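Local coordinates for protein propionate kinase (Francisella tularensis subsp. tularensis, PDB 3KHY) that probably transfers a phosphate group between ATP and acetate or propionate, forming the acyl phosphate with magnesium as cofactor, at residues A[186-191]-A[366-371]. Residues are numbered along the deposited sequence; the frame is centred on the assembly and turned at random.
Sequences AKILTQ and MVIATN
The C-terminal end of helix 175-188 covers one face of the five-stranded mixed sheet next to its outermost strand, 365-367; Ile188 and the following Leu189 meet Met366 and Ile368 on and just after that strand. The contact is wholly apolar and small, burying 158 Å² in all, and no hydrogen bond crosses it. Met366, a selenomethionine, carries most of it. Its chain leaves the strand toward the helix end, extended through chi2 and then bent at the last torsion (chi3 68°), which turns the methyl group CE onto Ile188 while SE stays with Leu189. Met366 CE lies 3.8 Å from Ile188 CG2 and equally far from CD1 of that residue, so it sits against both branches of the isoleucine. Met366 SE is 3.9 Å from Leu189 CD1 and meets CG and CD2 at much the same distance, contacting the forked end of the leucine. The side chains of Ile188 and Leu189 both run past that of Met366 in the opposite direction. A looser touch, Ile188 CD1 to Ile368 CD1 at 4.3 Å, extends the contact beyond the strand end.

Ala316, on the neighbouring strand 316-320, touches both Leu189 and Met366, while Ile368 also rests on Gln184 and Ala185, about one helical turn before Ile188. Past Ile368 the chain heads toward the predicted nucleotide site: Thr370 N donates to Glu325 OE2, a predicted ATP ligand, and Asn371 caps helix 372-382 through a bond from Leu374 N to its OD1. The strand order 3-2-1-4-5, antiparallel 214-218, 205-211 and 196-201 followed by parallel 316-320 and 365-367, is that of the core sheet of the actin-like ATPase (ASKHA) fold, to which the acetokinase family belongs.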
ATOM      1  N   ALA A 186     -12.533  25.248  -0.983  1.00 21.34           N
ATOM      2  CA  ALA A 186     -12.051  26.383  -1.765  1.00 25.77           C
ATOM      3  C   ALA A 186     -12.879  27.634  -1.488  1.00 30.96           C
ATOM      4  O   ALA A 186     -12.347  28.743  -1.460  1.00 33.57           O
ATOM      5  CB  ALA A 186     -12.057  26.051  -3.254  1.00 26.98           C
ATOM      6  N   LYS A 187     -14.179  27.464  -1.281  1.00 21.54           N
ATOM      7  CA  LYS A 187     -15.029  28.617  -0.967  1.00 26.92           C
ATOM      8  C   LYS A 187     -14.656  29.260   0.371  1.00 30.25           C
ATOM      9  O   LYS A 187     -14.869  30.455   0.581  1.00 28.42           O
ATOM     10  CB  LYS A 187     -16.506  28.224  -0.936  1.00 30.92           C
ATOM     11  CG  LYS A 187     -17.068  27.760  -2.261  1.00 36.56           C
ATOM     12  CD  LYS A 187     -18.565  27.528  -2.142  1.00 41.67           C
ATOM     13  CE  LYS A 187     -19.066  26.567  -3.205  1.00 47.59           C
ATOM     14  NZ  LYS A 187     -20.474  26.136  -2.937  1.00 49.35           N
ATOM     15  N   ILE A 188     -14.108  28.462   1.279  1.00 30.37           N
ATOM     16  CA  ILE A 188     -13.880  28.912   2.647  1.00 28.68           C
ATOM     17  C   ILE A 188     -12.461  29.440   2.880  1.00 31.13           C
ATOM     18  O   ILE A 188     -12.275  30.411   3.614  1.00 39.94           O
ATOM     19  CB  ILE A 188     -14.185  27.773   3.671  1.00 31.47           C
ATOM     20  CG1 ILE A 188     -15.623  27.270   3.518  1.00 30.32           C
ATOM     21  CG2 ILE A 188     -13.947  28.242   5.097  1.00 32.67           C
ATOM     22  CD1 ILE A 188     -15.907  25.973   4.273  1.00 27.77           C
ATOM     23  N   LEU A 189     -11.473  28.817   2.239  1.00 28.04           N
ATOM     24  CA  LEU A 189     -10.060  28.994   2.600  1.00 27.20           C
ATOM     25  C   LEU A 189      -9.347  30.221   2.028  1.00 39.04           C
ATOM     26  O   LEU A 189      -9.015  31.157   2.767  1.00 36.13           O
ATOM     27  CB  LEU A 189      -9.269  27.732   2.256  1.00 28.39           C
ATOM     28  CG  LEU A 189      -9.397  26.592   3.259  1.00 23.01           C
ATOM     29  CD1 LEU A 189      -8.953  25.279   2.640  1.00 26.06           C
ATOM     30  CD2 LEU A 189      -8.576  26.895   4.499  1.00 21.54           C
ATOM     31  N   THR A 190      -9.074  30.196   0.723  1.00 35.71           N
ATOM     32  CA  THR A 190      -8.411  31.311   0.055  1.00 37.32           C
ATOM     33  C   THR A 190      -9.124  31.675  -1.241  1.00 43.01           C
ATOM     34  O   THR A 190     -10.158  31.101  -1.582  1.00 38.95           O
ATOM     35  CB  THR A 190      -6.943  30.980  -0.309  1.00 41.94           C
ATOM     36  OG1 THR A 190      -6.918  30.061  -1.413  1.00 37.32           O
ATOM     37  CG2 THR A 190      -6.191  30.386   0.890  1.00 38.67           C
ATOM     38  N   GLN A 191      -8.536  32.619  -1.971  1.00 46.99           N
ATOM     39  CA  GLN A 191      -9.059  33.052  -3.261  1.00 57.96           C
ATOM     40  C   GLN A 191      -8.941  31.971  -4.346  1.00 53.11           C
ATOM     41  O   GLN A 191      -9.784  31.888  -5.244  1.00 55.17           O
ATOM     42  CB  GLN A 191      -8.338  34.327  -3.701  1.00 68.79           C
ATOM     43  CG  GLN A 191      -8.750  34.870  -5.057  1.00 82.42           C
ATOM     44  CD  GLN A 191      -7.919  36.074  -5.467  1.00 94.95           C
ATOM     45  OE1 GLN A 191      -7.109  36.576  -4.688  1.00 99.61           O
ATOM     46  NE2 GLN A 191      -8.116  36.541  -6.694  1.00 98.87           N
HETATM   47  N   MSE A 366     -10.199  20.818   9.253  1.00 14.61           N
HETATM   48  CA  MSE A 366     -11.572  21.220   9.007  1.00 12.11           C
HETATM   49  C   MSE A 366     -12.507  20.041   9.045  1.00 13.49           C
HETATM   50  O   MSE A 366     -12.087  18.899   8.894  1.00 13.01           O
HETATM   51  CB  MSE A 366     -11.706  21.901   7.631  1.00 15.76           C
HETATM   52  CG  MSE A 366     -10.744  23.060   7.444  1.00 20.33           C
HETATM   53 SE   MSE A 366     -10.875  23.961   5.709  1.00 25.93          SE
HETATM   54  CE  MSE A 366     -12.671  24.768   5.924  1.00 15.07           C
ATOM     55  N   VAL A 367     -13.777  20.339   9.271  1.00 14.06           N
ATOM     56  CA  VAL A 367     -14.842  19.380   9.070  1.00 15.41           C
ATOM     57  C   VAL A 367     -15.817  20.003   8.081  1.00 18.25           C
ATOM     58  O   VAL A 367     -16.349  21.087   8.322  1.00 15.55           O
ATOM     59  CB  VAL A 367     -15.594  19.071  10.370  1.00 15.13           C
ATOM     60  CG1 VAL A 367     -16.725  18.099  10.085  1.00 13.33           C
ATOM     61  CG2 VAL A 367     -14.644  18.503  11.418  1.00 17.45           C
ATOM     62  N   ILE A 368     -16.050  19.314   6.971  1.00 15.48           N
ATOM     63  CA  ILE A 368     -16.961  19.802   5.943  1.00 14.75           C
ATOM     64  C   ILE A 368     -17.887  18.657   5.564  1.00 17.91           C
ATOM     65  O   ILE A 368     -17.429  17.553   5.265  1.00 17.46           O
ATOM     66  CB  ILE A 368     -16.173  20.268   4.692  1.00 13.82           C
ATOM     67  CG1 ILE A 368     -15.224  21.412   5.059  1.00 12.59           C
ATOM     68  CG2 ILE A 368     -17.139  20.681   3.569  1.00 16.69           C
ATOM     69  CD1 ILE A 368     -14.420  21.963   3.847  1.00 18.96           C
ATOM     70  N   ALA A 369     -19.187  18.902   5.603  1.00 15.33           N
ATOM     71  CA  ALA A 369     -20.156  17.853   5.312  1.00 16.02           C
ATOM     72  C   ALA A 369     -20.145  17.567   3.823  1.00 15.08           C
ATOM     73  O   ALA A 369     -20.173  18.488   3.014  1.00 15.49           O
ATOM     74  CB  ALA A 369     -21.554  18.278   5.762  1.00 19.82           C
ATOM     75  N   THR A 370     -20.095  16.300   3.447  1.00 13.92           N
ATOM     76  CA  THR A 370     -20.150  15.985   2.026  1.00 18.87           C
ATOM     77  C   THR A 370     -21.615  15.892   1.581  1.00 23.92           C
ATOM     78  O   THR A 370     -22.515  15.720   2.402  1.00 18.03           O
ATOM     79  CB  THR A 370     -19.354  14.709   1.669  1.00 15.86           C
ATOM     80  OG1 THR A 370     -19.256  14.589   0.245  1.00 17.34           O
ATOM     81  CG2 THR A 370     -20.016  13.461   2.219  1.00 16.27           C
ATOM     82  N   ASN A 371     -21.857  16.034   0.283  1.00 18.69           N
ATOM     83  CA  ASN A 371     -23.222  15.962  -0.233  1.00 19.93           C
ATOM     84  C   ASN A 371     -23.130  15.488  -1.675  1.00 16.91           C
ATOM     85  O   ASN A 371     -23.192  16.279  -2.612  1.00 17.67           O
ATOM     86  CB  ASN A 371     -23.924  17.327  -0.146  1.00 18.00           C
ATOM     87  CG  ASN A 371     -25.432  17.235  -0.401  1.00 25.66           C
ATOM     88  OD1 ASN A 371     -25.920  16.267  -0.996  1.00 21.73           O
ATOM     89  ND2 ASN A 371     -26.169  18.237   0.050  1.00 26.17           N
TER